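Local coordinates for MIP07328p (PDB 6FKK), which is a semaphorin, a cell-surface axon guidance cue that acts as a chemorepellent and binds semaphorin receptors, probably plexins, through its extracellular sema domain, at residues A[252-257]-A[264-269]; A[212-217]-A[221-226]; A[287-292]-A[302-307]; A[317-320]-A[326-329]; A[374-379]-A[418-423]. All blocks are in the same frame, centred on the assembly; numbering follows the deposited sequence.

Contact 1 (A[252-257]-A[264-269]); sequences KARLNC and PFYFDE. With NAG (2-acetamido-2-deoxy-beta-D-glucopyranose), chain B.
Arg254 and Asp268 form a salt bridge between the two strands of a beta hairpin. Arg254 NH2 donates to Asp268 OD1 over 2.7 Å. The carboxylate oxygen lies in the guanidinium plane, but the donor reaches it from above the carboxylate plane, and the two planes are turned 50° apart. The arginine reaches this far because its chain is extended, with CG anti to the backbone N (chi1 -179°). The backbone adds one bond, Phe267 N to Cys257 O at 2.9 Å.

Two contacts involve aromatic rings. Arg254 NH2 lies obliquely to the Tyr266 ring, 3.6 Å from CD2. Cys257 SG stands 5.5 Å from the centroid of the Phe267 ring, an oblique sulfur-aromatic contact.

The glycan is the third element. Asn256 ND2 carries the N-acetylglucosamine through a covalent bond to its C1, and Asn256 OD1 is hydrogen-bonded to Ser258 OG. The sugar's N2 donates to Tyr266 OH over 3.2 Å, arriving at the edge of the ring. The tyrosine probably helps to steady the first sugar from the facing strand.

Strand 225-233 flanks strand 251-259, and its Tyr226 makes a cation-pi contact with Arg254. Phe289 of strand 282-290 packs on both Cys257 and Phe267, while Cys257 is tied by a disulfide to Cys302 of strand 298-305.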
# COMPACT_ATOMS: atom_id res chain seq x y z
N LYS A 252 -14.08 5.08 -10.52
CA LYS A 252 -13.48 5.25 -9.20
C LYS A 252 -14.57 5.42 -8.15
O LYS A 252 -15.68 5.86 -8.45
CB LYS A 252 -12.52 6.44 -9.16
CG LYS A 252 -13.15 7.79 -9.48
CD LYS A 252 -12.11 8.89 -9.40
CE LYS A 252 -12.70 10.25 -9.74
NZ LYS A 252 -11.67 11.33 -9.68
N ALA A 253 -14.23 5.05 -6.92
CA ALA A 253 -15.13 5.17 -5.79
C ALA A 253 -14.34 5.67 -4.59
O ALA A 253 -13.13 5.45 -4.48
CB ALA A 253 -15.81 3.84 -5.46
N ARG A 254 -15.04 6.36 -3.69
CA ARG A 254 -14.40 6.87 -2.48
C ARG A 254 -14.22 5.75 -1.47
O ARG A 254 -15.07 4.86 -1.34
CB ARG A 254 -15.23 8.00 -1.87
CG ARG A 254 -14.60 8.60 -0.63
CD ARG A 254 -15.52 9.61 0.03
NE ARG A 254 -14.91 10.18 1.24
CZ ARG A 254 -15.51 11.04 2.05
NH1 ARG A 254 -16.75 11.44 1.79
NH2 ARG A 254 -14.88 11.50 3.12
N LEU A 255 -13.10 5.79 -0.75
CA LEU A 255 -12.88 4.89 0.37
C LEU A 255 -13.35 5.55 1.66
O LEU A 255 -13.12 6.75 1.87
CB LEU A 255 -11.40 4.51 0.47
CG LEU A 255 -10.83 3.69 -0.69
CD1 LEU A 255 -9.35 3.48 -0.49
CD2 LEU A 255 -11.56 2.36 -0.79
N ASN A 256 -14.02 4.78 2.50
CA ASN A 256 -14.64 5.28 3.72
C ASN A 256 -13.92 4.67 4.92
O ASN A 256 -14.23 3.55 5.34
CB ASN A 256 -16.13 4.96 3.74
CG ASN A 256 -16.87 5.60 4.91
OD1 ASN A 256 -16.28 5.88 5.96
ND2 ASN A 256 -18.16 5.82 4.74
N CYS A 257 -12.97 5.42 5.47
CA CYS A 257 -12.28 5.05 6.71
C CYS A 257 -12.65 6.10 7.75
O CYS A 257 -12.05 7.17 7.81
CB CYS A 257 -10.77 4.98 6.49
SG CYS A 257 -9.85 4.40 7.94
N PRO A 264 -19.58 11.60 12.20
CA PRO A 264 -18.46 10.69 11.96
C PRO A 264 -17.14 11.43 11.83
O PRO A 264 -17.08 12.57 11.36
CB PRO A 264 -18.83 9.99 10.65
CG PRO A 264 -20.31 10.18 10.51
CD PRO A 264 -20.59 11.52 11.12
N PHE A 265 -16.07 10.76 12.25
CA PHE A 265 -14.71 11.30 12.21
C PHE A 265 -13.96 10.60 11.08
O PHE A 265 -13.64 9.41 11.19
CB PHE A 265 -14.01 11.11 13.55
CG PHE A 265 -12.68 11.81 13.64
CD1 PHE A 265 -11.52 11.16 13.26
CD2 PHE A 265 -12.60 13.11 14.12
CE1 PHE A 265 -10.29 11.80 13.35
CE2 PHE A 265 -11.37 13.75 14.21
CZ PHE A 265 -10.22 13.09 13.82
N TYR A 266 -13.66 11.33 10.01
CA TYR A 266 -13.08 10.75 8.81
C TYR A 266 -11.56 10.85 8.82
O TYR A 266 -10.99 11.83 9.29
CB TYR A 266 -13.63 11.43 7.56
CG TYR A 266 -15.08 11.15 7.26
CD1 TYR A 266 -16.09 11.90 7.85
CD2 TYR A 266 -15.44 10.13 6.39
CE1 TYR A 266 -17.42 11.65 7.57
CE2 TYR A 266 -16.77 9.87 6.11
CZ TYR A 266 -17.75 10.63 6.70
OH TYR A 266 -19.08 10.38 6.42
N PHE A 267 -10.92 9.81 8.28
CA PHE A 267 -9.51 9.83 7.92
C PHE A 267 -9.48 9.78 6.39
O PHE A 267 -9.60 8.70 5.80
CB PHE A 267 -8.75 8.66 8.54
CG PHE A 267 -8.85 8.60 10.04
CD1 PHE A 267 -9.94 7.99 10.65
CD2 PHE A 267 -7.85 9.11 10.85
CE1 PHE A 267 -10.04 7.92 12.03
CE2 PHE A 267 -7.94 9.05 12.22
CZ PHE A 267 -9.03 8.45 12.82
N ASP A 268 -9.33 10.94 5.76
CA ASP A 268 -9.60 11.08 4.33
C ASP A 268 -8.37 11.00 3.44
O ASP A 268 -8.52 11.00 2.22
CB ASP A 268 -10.32 12.41 4.07
CG ASP A 268 -11.79 12.36 4.42
OD1 ASP A 268 -12.41 11.29 4.23
OD2 ASP A 268 -12.33 13.39 4.89
N GLU A 269 -7.17 10.93 4.00
CA GLU A 269 -5.94 10.95 3.21
C GLU A 269 -5.21 9.62 3.37
O GLU A 269 -4.49 9.41 4.36
CB GLU A 269 -5.05 12.13 3.62
CG GLU A 269 -5.67 13.49 3.32
CD GLU A 269 -4.69 14.63 3.50
OE1 GLU A 269 -3.62 14.41 4.10
OE2 GLU A 269 -5.00 15.75 3.05
C1 NAG B . -18.94 6.41 5.80
C2 NAG B . -20.19 7.10 5.27
C3 NAG B . -20.99 7.72 6.42
C4 NAG B . -21.20 6.72 7.55
C5 NAG B . -19.90 6.02 7.92
C6 NAG B . -20.08 4.90 8.92
C7 NAG B . -20.06 7.99 2.98
C8 NAG B . -19.64 9.14 2.12
N2 NAG B . -19.84 8.12 4.29
O3 NAG B . -22.23 8.16 5.89
O4 NAG B . -21.64 7.38 8.74
O5 NAG B . -19.31 5.44 6.75
O6 NAG B . -20.94 3.89 8.42
O7 NAG B . -20.58 6.98 2.50

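Contact 2 (A[212-217]-A[221-226]); sequences RELSME and FGKAVY
Ser215 turns its side chain to the Tyr226 ring. Its OG is anti to the backbone N (chi1 175°), which sets it beside CD2 and CE2 of the ring, oblique to the ring plane. Ser215 CB lies 3.5 Å from Tyr226 CD2. Glu217 also comes to this ring, with its CG at the ring edge and its carboxylate turned 74° from the ring plane. Glu217 is poorly ordered, so its position is less certain; its OE2 forms a salt bridge with Arg228.

Strands 206-214 and 225-233 form a beta hairpin of the sema beta-propeller. Glu213 and Tyr226 form an antiparallel hydrogen-bonded pair: Glu213 N donates to Tyr226 O at 3.0 Å, and Tyr226 N to Glu213 O at 2.9 Å. Leu214 and Val225 follow as a non-hydrogen-bonded pair, with Leu214 CD2 4.2 Å from Val225 CG2.

Lys223 bends at chi2 (-45°), which brings its chain back to Leu214. There its CD lies 3.7 Å from Leu214 CD1. Lys223 is also the centre of an inverse gamma turn, closed by Ala224 N to Gly222 O. Nearer the loop, Met216 CG meets the edge of the Phe221 ring, near its plane, though Phe221 is poorly ordered.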
# COMPACT_ATOMS: atom_id res chain seq x y z
N ARG A 212 -5.06 9.46 -3.35
CA ARG A 212 -5.81 10.56 -2.77
C ARG A 212 -5.78 11.73 -3.75
O ARG A 212 -4.81 11.92 -4.48
CB ARG A 212 -5.23 10.99 -1.42
CG ARG A 212 -3.76 11.39 -1.47
CD ARG A 212 -3.22 11.69 -0.08
NE ARG A 212 -1.82 12.12 -0.12
CZ ARG A 212 -0.79 11.29 -0.05
NH1 ARG A 212 -0.99 9.98 0.06
NH2 ARG A 212 0.45 11.76 -0.09
N GLU A 213 -6.86 12.50 -3.77
CA GLU A 213 -7.00 13.57 -4.74
C GLU A 213 -7.94 14.64 -4.19
O GLU A 213 -8.63 14.43 -3.20
CB GLU A 213 -7.52 13.04 -6.08
CG GLU A 213 -8.95 12.53 -6.02
CD GLU A 213 -9.57 12.32 -7.39
OE1 GLU A 213 -10.62 11.65 -7.48
OE2 GLU A 213 -8.99 12.82 -8.38
N LEU A 214 -7.95 15.78 -4.87
CA LEU A 214 -8.88 16.84 -4.54
C LEU A 214 -10.31 16.44 -4.91
O LEU A 214 -10.53 15.62 -5.80
CB LEU A 214 -8.50 18.14 -5.25
CG LEU A 214 -7.14 18.73 -4.88
CD1 LEU A 214 -6.87 20.00 -5.68
CD2 LEU A 214 -7.06 19.00 -3.38
N SER A 215 -11.27 17.03 -4.22
CA SER A 215 -12.67 16.64 -4.34
C SER A 215 -13.44 17.66 -5.17
O SER A 215 -13.30 18.87 -4.96
CB SER A 215 -13.32 16.50 -2.96
OG SER A 215 -14.70 16.23 -3.10
N MET A 216 -14.24 17.16 -6.10
CA MET A 216 -15.23 17.98 -6.79
C MET A 216 -16.63 17.82 -6.22
O MET A 216 -17.41 18.77 -6.26
CB MET A 216 -15.27 17.62 -8.28
CG MET A 216 -13.99 17.91 -9.04
SD MET A 216 -14.12 17.43 -10.77
CE MET A 216 -15.69 18.16 -11.22
N GLU A 217 -16.94 16.65 -5.66
CA GLU A 217 -18.29 16.36 -5.20
C GLU A 217 -18.73 17.26 -4.06
O GLU A 217 -19.93 17.35 -3.79
CB GLU A 217 -18.40 14.89 -4.78
CG GLU A 217 -17.36 14.45 -3.76
CD GLU A 217 -17.48 12.98 -3.41
OE1 GLU A 217 -18.51 12.37 -3.75
OE2 GLU A 217 -16.54 12.43 -2.80
N PHE A 221 -16.77 23.05 -4.07
CA PHE A 221 -15.51 22.64 -4.67
C PHE A 221 -14.32 22.97 -3.76
O PHE A 221 -13.22 23.26 -4.22
CB PHE A 221 -15.33 23.27 -6.06
CG PHE A 221 -14.14 22.75 -6.83
CD1 PHE A 221 -13.99 21.40 -7.08
CD2 PHE A 221 -13.18 23.63 -7.30
CE1 PHE A 221 -12.90 20.93 -7.78
CE2 PHE A 221 -12.08 23.16 -8.01
CZ PHE A 221 -11.95 21.81 -8.25
N GLY A 222 -14.55 22.93 -2.45
CA GLY A 222 -13.49 23.23 -1.51
C GLY A 222 -12.34 22.25 -1.62
O GLY A 222 -12.51 21.10 -2.03
N LYS A 223 -11.15 22.72 -1.25
CA LYS A 223 -9.94 21.92 -1.38
C LYS A 223 -9.87 20.90 -0.25
O LYS A 223 -9.10 21.00 0.71
CB LYS A 223 -8.71 22.82 -1.42
CG LYS A 223 -8.59 23.57 -2.74
CD LYS A 223 -8.84 22.62 -3.91
CE LYS A 223 -9.01 23.37 -5.22
NZ LYS A 223 -9.36 22.44 -6.34
N ALA A 224 -10.72 19.88 -0.38
CA ALA A 224 -10.74 18.73 0.51
C ALA A 224 -10.16 17.53 -0.21
O ALA A 224 -10.49 17.27 -1.38
CB ALA A 224 -12.16 18.42 0.97
N VAL A 225 -9.31 16.78 0.47
CA VAL A 225 -8.70 15.59 -0.10
C VAL A 225 -9.55 14.38 0.27
O VAL A 225 -9.93 14.20 1.43
CB VAL A 225 -7.26 15.41 0.40
CG1 VAL A 225 -6.64 14.18 -0.22
CG2 VAL A 225 -6.44 16.65 0.08
N TYR A 226 -9.87 13.56 -0.73
CA TYR A 226 -10.57 12.30 -0.54
C TYR A 226 -9.71 11.16 -1.06
O TYR A 226 -8.92 11.33 -2.00
CB TYR A 226 -11.93 12.29 -1.24
CG TYR A 226 -12.99 13.16 -0.59
CD1 TYR A 226 -12.86 13.59 0.72
CD2 TYR A 226 -14.12 13.54 -1.29
CE1 TYR A 226 -13.82 14.38 1.32
CE2 TYR A 226 -15.10 14.33 -0.71
CZ TYR A 226 -14.94 14.75 0.60
OH TYR A 226 -15.91 15.53 1.19

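Contact 3 (A[287-292]-A[302-307]); sequences AVFTTS and CAFNVD
Phe289 reaches from its strand toward Cys302 and Phe304 on the neighbouring strand. Its CB points toward that strand. CG lies anti to the carbonyl carbon (chi1 -64°), and this swings the ring to the Cys302 side chain. CD1 comes first, 4.2 Å from Cys302 CB. CE1 follows, 3.9 Å from the same Cys302 CB, and it also meets Phe304 CE1. CZ, at the tip, lies 3.6 Å from Phe304 CE1.

The two phenylalanine side chains come from opposite directions. The rings of Phe289 and Phe304 meet rim to rim, with planes at 58° and centroids 6.0 Å apart; neither lies over the face of the other. Cys302 SG is 5.4 Å from the centroid of the Phe289 ring, an oblique sulfur-aromatic contact.

The backbones meet at Ala287 and Cys302, an antiparallel hydrogen-bonded pair. Ala287 N donates to Cys302 O at 2.8 Å, and Cys302 N returns a bond to Ala287 O at 3.0 Å. At the far end of segment 302-307, Asn305 is the N-cap of helix 306-312, with its OD1 accepting from Asp307 N.

All four touching residues are buried. Strands 282-290 and 298-305 make a beta hairpin, a building element of the sema beta-propeller, and the disulfide of Cys302 ties it to strand 251-259.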
# COMPACT_ATOMS: atom_id res chain seq x y z
N ALA A 287 -5.02 -0.59 4.73
CA ALA A 287 -4.55 0.73 4.32
C ALA A 287 -4.37 1.62 5.54
O ALA A 287 -5.01 1.43 6.58
CB ALA A 287 -5.51 1.38 3.32
N VAL A 288 -3.50 2.62 5.38
CA VAL A 288 -3.20 3.59 6.42
C VAL A 288 -3.74 4.95 5.98
O VAL A 288 -3.48 5.39 4.86
CB VAL A 288 -1.69 3.67 6.70
CG1 VAL A 288 -1.38 4.87 7.57
CG2 VAL A 288 -1.22 2.39 7.36
N PHE A 289 -4.50 5.59 6.86
CA PHE A 289 -5.11 6.89 6.58
C PHE A 289 -4.69 7.90 7.64
O PHE A 289 -4.54 7.56 8.82
CB PHE A 289 -6.64 6.79 6.56
CG PHE A 289 -7.18 5.92 5.46
CD1 PHE A 289 -7.19 4.54 5.60
CD2 PHE A 289 -7.71 6.48 4.31
CE1 PHE A 289 -7.70 3.74 4.60
CE2 PHE A 289 -8.23 5.68 3.31
CZ PHE A 289 -8.22 4.31 3.45
N THR A 290 -4.52 9.15 7.21
CA THR A 290 -4.29 10.27 8.12
C THR A 290 -5.36 11.32 7.90
O THR A 290 -6.03 11.36 6.85
CB THR A 290 -2.90 10.89 7.92
OG1 THR A 290 -2.74 11.30 6.55
CG2 THR A 290 -1.80 9.90 8.28
N THR A 291 -5.53 12.19 8.89
CA THR A 291 -6.50 13.27 8.78
C THR A 291 -5.90 14.44 8.01
O THR A 291 -4.69 14.54 7.82
CB THR A 291 -6.96 13.75 10.15
OG1 THR A 291 -5.86 14.35 10.85
CG2 THR A 291 -7.49 12.59 10.97
N SER A 292 -6.78 15.34 7.57
CA SER A 292 -6.36 16.54 6.88
C SER A 292 -5.82 17.56 7.88
O SER A 292 -5.87 17.36 9.10
CB SER A 292 -7.50 17.09 6.03
OG SER A 292 -7.97 16.10 5.13
N CYS A 302 -7.42 1.08 8.30
CA CYS A 302 -8.66 0.47 7.87
C CYS A 302 -8.37 -0.69 6.93
O CYS A 302 -7.38 -0.68 6.19
CB CYS A 302 -9.59 1.47 7.16
SG CYS A 302 -10.57 2.53 8.26
N ALA A 303 -9.25 -1.69 6.96
CA ALA A 303 -9.18 -2.83 6.05
C ALA A 303 -10.42 -2.83 5.18
O ALA A 303 -11.52 -2.51 5.64
CB ALA A 303 -9.08 -4.15 6.82
N PHE A 304 -10.24 -3.18 3.91
CA PHE A 304 -11.33 -3.19 2.95
C PHE A 304 -11.42 -4.55 2.29
O PHE A 304 -10.40 -5.15 1.93
CB PHE A 304 -11.14 -2.10 1.89
CG PHE A 304 -11.21 -0.71 2.44
CD1 PHE A 304 -10.07 -0.08 2.91
CD2 PHE A 304 -12.42 -0.03 2.49
CE1 PHE A 304 -10.13 1.21 3.42
CE2 PHE A 304 -12.48 1.25 2.99
CZ PHE A 304 -11.34 1.87 3.46
N ASN A 305 -12.65 -5.04 2.12
CA ASN A 305 -12.89 -6.31 1.45
C ASN A 305 -12.88 -6.09 -0.06
O ASN A 305 -13.56 -5.20 -0.57
CB ASN A 305 -14.22 -6.92 1.90
CG ASN A 305 -14.37 -8.38 1.51
OD1 ASN A 305 -13.86 -8.82 0.48
ND2 ASN A 305 -15.08 -9.14 2.34
N VAL A 306 -12.09 -6.90 -0.77
CA VAL A 306 -11.97 -6.76 -2.22
C VAL A 306 -13.32 -6.98 -2.89
O VAL A 306 -13.63 -6.36 -3.91
CB VAL A 306 -10.90 -7.72 -2.76
CG1 VAL A 306 -10.78 -7.60 -4.28
CG2 VAL A 306 -9.56 -7.43 -2.10
N ASP A 307 -14.15 -7.85 -2.32
CA ASP A 307 -15.49 -8.06 -2.86
C ASP A 307 -16.37 -6.83 -2.65
O ASP A 307 -17.28 -6.57 -3.45
CB ASP A 307 -16.13 -9.29 -2.23
CG ASP A 307 -15.36 -10.57 -2.54
OD1 ASP A 307 -14.91 -10.73 -3.70
OD2 ASP A 307 -15.21 -11.40 -1.63

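Contact 4 (A[317-320]-A[326-329]); sequences FKSQ and HWLP
Ser319 OG donates a hydrogen bond to Leu328 O over 2.9 Å. The hydroxyl approaches tilted 29° from the carbonyl plane. In Ser319 the OG sits between the backbone N and the carbonyl carbon (chi1 63°), which turns it toward segment 326-329. The same oxygen lies 3.2 Å from Trp327 CB, while the indole itself leads away. Replacing Ser319 with alanine would probably leave Leu328 O without this donor and open a small gap beside Trp327 CB.

One residue further on, Pro329 lies against the backbone at Phe317. Its CA is 3.3 Å from Phe317 O, and its CB is 3.5 Å from the same oxygen.

Next come the groups that hold the two loop segments. Phe317 is hydrogen-bonded through its backbone to Val330, and its ring stacks edge-to-face with Phe357 of helix 352-360. Lys318 points away from segment 326-329; it pairs with Glu365 in a salt bridge, and its backbone is hydrogen-bonded to Leu363.

Both segments belong to the loop between helices 306-312 and 352-360, at the surface of the sema domain. Neither is regular helix or strand. The hydrogen bond between the two segments comes from a serine side chain, so the link is local.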
# COMPACT_ATOMS: atom_id res chain seq x y z
N PHE A 317 -24.22 5.90 -10.47
CA PHE A 317 -23.18 6.84 -10.86
C PHE A 317 -23.51 8.21 -10.31
O PHE A 317 -24.63 8.70 -10.47
CB PHE A 317 -23.06 6.91 -12.39
CG PHE A 317 -22.62 5.62 -13.02
CD1 PHE A 317 -23.55 4.66 -13.39
CD2 PHE A 317 -21.28 5.38 -13.26
CE1 PHE A 317 -23.14 3.48 -13.98
CE2 PHE A 317 -20.87 4.21 -13.85
CZ PHE A 317 -21.80 3.25 -14.21
N LYS A 318 -22.53 8.84 -9.67
CA LYS A 318 -22.69 10.21 -9.20
C LYS A 318 -22.79 11.14 -10.40
O LYS A 318 -21.89 11.17 -11.25
CB LYS A 318 -21.53 10.60 -8.30
CG LYS A 318 -21.78 11.84 -7.45
CD LYS A 318 -20.65 12.03 -6.45
CE LYS A 318 -20.44 10.78 -5.60
NZ LYS A 318 -21.56 10.55 -4.64
N SER A 319 -23.89 11.88 -10.48
CA SER A 319 -24.13 12.74 -11.64
C SER A 319 -23.07 13.83 -11.73
O SER A 319 -22.40 14.17 -10.75
CB SER A 319 -25.53 13.36 -11.57
OG SER A 319 -25.64 14.20 -10.43
N GLN A 320 -22.93 14.38 -12.94
CA GLN A 320 -22.00 15.48 -13.16
C GLN A 320 -22.31 16.62 -12.21
O GLN A 320 -23.48 16.93 -11.95
CB GLN A 320 -22.07 15.96 -14.61
CG GLN A 320 -22.04 14.86 -15.64
CD GLN A 320 -22.10 15.40 -17.06
OE1 GLN A 320 -21.31 16.26 -17.44
NE2 GLN A 320 -23.04 14.89 -17.86
N HIS A 326 -26.66 19.98 -5.98
CA HIS A 326 -27.48 19.14 -5.12
C HIS A 326 -28.01 17.92 -5.86
O HIS A 326 -28.90 17.23 -5.35
CB HIS A 326 -28.65 19.94 -4.54
CG HIS A 326 -28.26 21.27 -3.98
ND1 HIS A 326 -27.39 21.41 -2.92
CD2 HIS A 326 -28.63 22.52 -4.33
CE1 HIS A 326 -27.24 22.69 -2.64
NE2 HIS A 326 -27.98 23.39 -3.48
N TRP A 327 -27.47 17.64 -7.05
CA TRP A 327 -28.02 16.57 -7.88
C TRP A 327 -27.76 15.20 -7.27
O TRP A 327 -26.72 14.96 -6.65
CB TRP A 327 -27.42 16.65 -9.29
CG TRP A 327 -28.28 17.39 -10.26
CD1 TRP A 327 -28.41 18.74 -10.38
CD2 TRP A 327 -29.13 16.82 -11.26
NE1 TRP A 327 -29.29 19.05 -11.39
CE2 TRP A 327 -29.75 17.88 -11.95
CE3 TRP A 327 -29.43 15.50 -11.64
CZ2 TRP A 327 -30.65 17.68 -12.99
CZ3 TRP A 327 -30.33 15.30 -12.68
CH2 TRP A 327 -30.93 16.38 -13.34
N LEU A 328 -28.72 14.30 -7.46
CA LEU A 328 -28.69 12.94 -6.96
C LEU A 328 -27.95 12.05 -7.95
O LEU A 328 -27.54 12.53 -9.01
CB LEU A 328 -30.13 12.46 -6.72
CG LEU A 328 -30.92 13.29 -5.71
CD1 LEU A 328 -32.35 12.77 -5.59
CD2 LEU A 328 -30.23 13.28 -4.35
N PRO A 329 -27.74 10.76 -7.65
CA PRO A 329 -27.11 9.87 -8.64
C PRO A 329 -27.91 9.81 -9.93
O PRO A 329 -29.10 10.16 -9.99
CB PRO A 329 -27.08 8.51 -7.93
CG PRO A 329 -27.96 8.66 -6.73
CD PRO A 329 -27.85 10.09 -6.34

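Contact 5 (A[374-379]-A[418-423]); sequences RPLLTK and FINILS
Asn420 binds the backbone of Leu376 with its side-chain amide. ND2 donates to Leu376 O over 3.3 Å, and the N-H points almost straight at it, at 164°. The donor lies in the carbonyl plane, on a lone pair, and the carbonyl oxygen is also close to the amide plane of Asn420. Leu376 O has a second partner, Thr435 OG1, so two side chains grip this one oxygen. The other end of the amide faces carbon: Asn420 OD1 lies 3.4 Å from Leu376 CB and equally close to CD2. The two side chains cross at about a right angle. A leucine in place of Asn420 would probably lose the amide bond and leave Leu376 O to Thr435 alone.

The apolar contacts centre on Phe418. Leu377 CB sits over one face of the ring in a CH-pi contact, 4.1 Å from the centroid and offset toward the rim. Its CD2 reaches Phe418 CE1 at 3.7 Å. CG of Leu377 is anti to the backbone N (chi1 175°), which carries the branch across to the ring. Phe418 CE2 also meets Leu376 CB at 4.0 Å.

Leu376 and Leu377 both face Val301, a classic beta bulge against strand 298-305. Strand 414-423 belongs to another sheet, between strands 402-410 and 432-442. Phe418 packs there on Ile406 and Thr435. The contact therefore joins two neighbouring sheets of the propeller through side chains.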
# COMPACT_ATOMS: atom_id res chain seq x y z
N ARG A 374 -15.40 0.42 10.99
CA ARG A 374 -14.63 1.35 11.81
C ARG A 374 -13.15 1.02 11.64
O ARG A 374 -12.81 -0.07 11.17
CB ARG A 374 -15.03 1.26 13.29
CG ARG A 374 -14.92 -0.13 13.90
CD ARG A 374 -15.01 -0.09 15.42
NE ARG A 374 -16.21 0.61 15.89
CZ ARG A 374 -16.21 1.85 16.36
NH1 ARG A 374 -15.08 2.55 16.41
NH2 ARG A 374 -17.34 2.41 16.77
N PRO A 375 -12.26 1.95 11.98
CA PRO A 375 -10.83 1.66 11.87
C PRO A 375 -10.40 0.55 12.81
O PRO A 375 -10.92 0.40 13.92
CB PRO A 375 -10.16 2.99 12.25
CG PRO A 375 -11.21 4.02 12.01
CD PRO A 375 -12.51 3.36 12.34
N LEU A 376 -9.44 -0.25 12.35
CA LEU A 376 -8.85 -1.28 13.19
C LEU A 376 -7.91 -0.70 14.24
O LEU A 376 -7.64 -1.35 15.25
CB LEU A 376 -8.11 -2.30 12.33
CG LEU A 376 -8.94 -2.97 11.24
CD1 LEU A 376 -8.09 -3.93 10.43
CD2 LEU A 376 -10.12 -3.70 11.86
N LEU A 377 -7.41 0.52 14.01
CA LEU A 377 -6.55 1.21 14.96
C LEU A 377 -6.63 2.70 14.66
O LEU A 377 -6.56 3.09 13.50
CB LEU A 377 -5.10 0.72 14.85
CG LEU A 377 -4.06 1.45 15.70
CD1 LEU A 377 -4.22 1.09 17.16
CD2 LEU A 377 -2.65 1.12 15.23
N THR A 378 -6.78 3.51 15.71
CA THR A 378 -6.77 4.96 15.57
C THR A 378 -5.65 5.54 16.42
O THR A 378 -5.35 5.03 17.51
CB THR A 378 -8.11 5.58 15.97
OG1 THR A 378 -8.35 5.35 17.36
CG2 THR A 378 -9.25 4.98 15.16
N LYS A 379 -5.04 6.61 15.92
CA LYS A 379 -4.00 7.35 16.63
C LYS A 379 -4.29 8.83 16.46
O LYS A 379 -4.00 9.40 15.41
CB LYS A 379 -2.61 6.99 16.12
CG LYS A 379 -2.01 5.73 16.73
CD LYS A 379 -0.59 5.51 16.24
CE LYS A 379 0.19 4.62 17.19
NZ LYS A 379 0.33 5.25 18.54
N PHE A 418 -0.22 -5.18 16.24
CA PHE A 418 -1.52 -5.32 16.90
C PHE A 418 -2.36 -6.35 16.15
O PHE A 418 -2.16 -6.60 14.96
CB PHE A 418 -2.26 -3.98 16.99
CG PHE A 418 -2.81 -3.49 15.68
CD1 PHE A 418 -2.05 -2.69 14.85
CD2 PHE A 418 -4.11 -3.79 15.30
CE1 PHE A 418 -2.56 -2.22 13.65
CE2 PHE A 418 -4.62 -3.33 14.10
CZ PHE A 418 -3.85 -2.54 13.28
N ILE A 419 -3.32 -6.93 16.88
CA ILE A 419 -4.33 -7.80 16.31
C ILE A 419 -5.70 -7.28 16.75
O ILE A 419 -5.81 -6.44 17.64
CB ILE A 419 -4.15 -9.28 16.73
CG1 ILE A 419 -4.35 -9.43 18.24
CG2 ILE A 419 -2.79 -9.79 16.29
CD1 ILE A 419 -4.35 -10.87 18.71
N ASN A 420 -6.74 -7.80 16.12
CA ASN A 420 -8.11 -7.41 16.41
C ASN A 420 -8.89 -8.61 16.94
O ASN A 420 -8.73 -9.73 16.45
CB ASN A 420 -8.81 -6.84 15.17
CG ASN A 420 -8.24 -5.51 14.74
OD1 ASN A 420 -7.70 -5.37 13.64
ND2 ASN A 420 -8.35 -4.51 15.61
N ILE A 421 -9.73 -8.36 17.94
CA ILE A 421 -10.61 -9.37 18.50
C ILE A 421 -12.02 -8.80 18.53
O ILE A 421 -12.25 -7.73 19.10
CB ILE A 421 -10.18 -9.81 19.91
CG1 ILE A 421 -8.87 -10.60 19.85
CG2 ILE A 421 -11.27 -10.63 20.58
CD1 ILE A 421 -8.36 -11.03 21.21
N LEU A 422 -12.96 -9.50 17.90
CA LEU A 422 -14.35 -9.07 17.81
C LEU A 422 -15.18 -9.91 18.77
O LEU A 422 -15.20 -11.14 18.66
CB LEU A 422 -14.87 -9.19 16.38
CG LEU A 422 -16.27 -8.66 16.09
CD1 LEU A 422 -16.33 -7.16 16.36
CD2 LEU A 422 -16.69 -8.97 14.66
N SER A 423 -15.88 -9.25 19.69
CA SER A 423 -16.66 -9.92 20.71
C SER A 423 -18.12 -10.01 20.30
O SER A 423 -18.70 -9.05 19.78
CB SER A 423 -16.55 -9.19 22.05
OG SER A 423 -16.98 -7.85 21.94

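Overall arrangement
The five contacts lie in the sema domain, a beta-propeller. Along the chain they come in series: contact 2, contact 1, contact 3, contact 4, contact 5. Contacts 2, 1 and 3 are hairpins whose strands neighbour one another in a continuous, curled sheet. Contacts 1 and 3, with centres about 8 Å apart, are joined by the Cys257-Cys302 disulfide. Contacts 1 and 2, about 11 Å apart between centres, share the Lys252-Glu213 salt bridge. Contact 5, its centre about 12 Å from that of contact 3, links that sheet to the one holding strand 414-423. Contact 4 is a surface loop, centre to centre about 16 Å from contact 2 and about 34 Å from contact 5. Hairpins, disulfide and side-chain packing thus tie successive parts together.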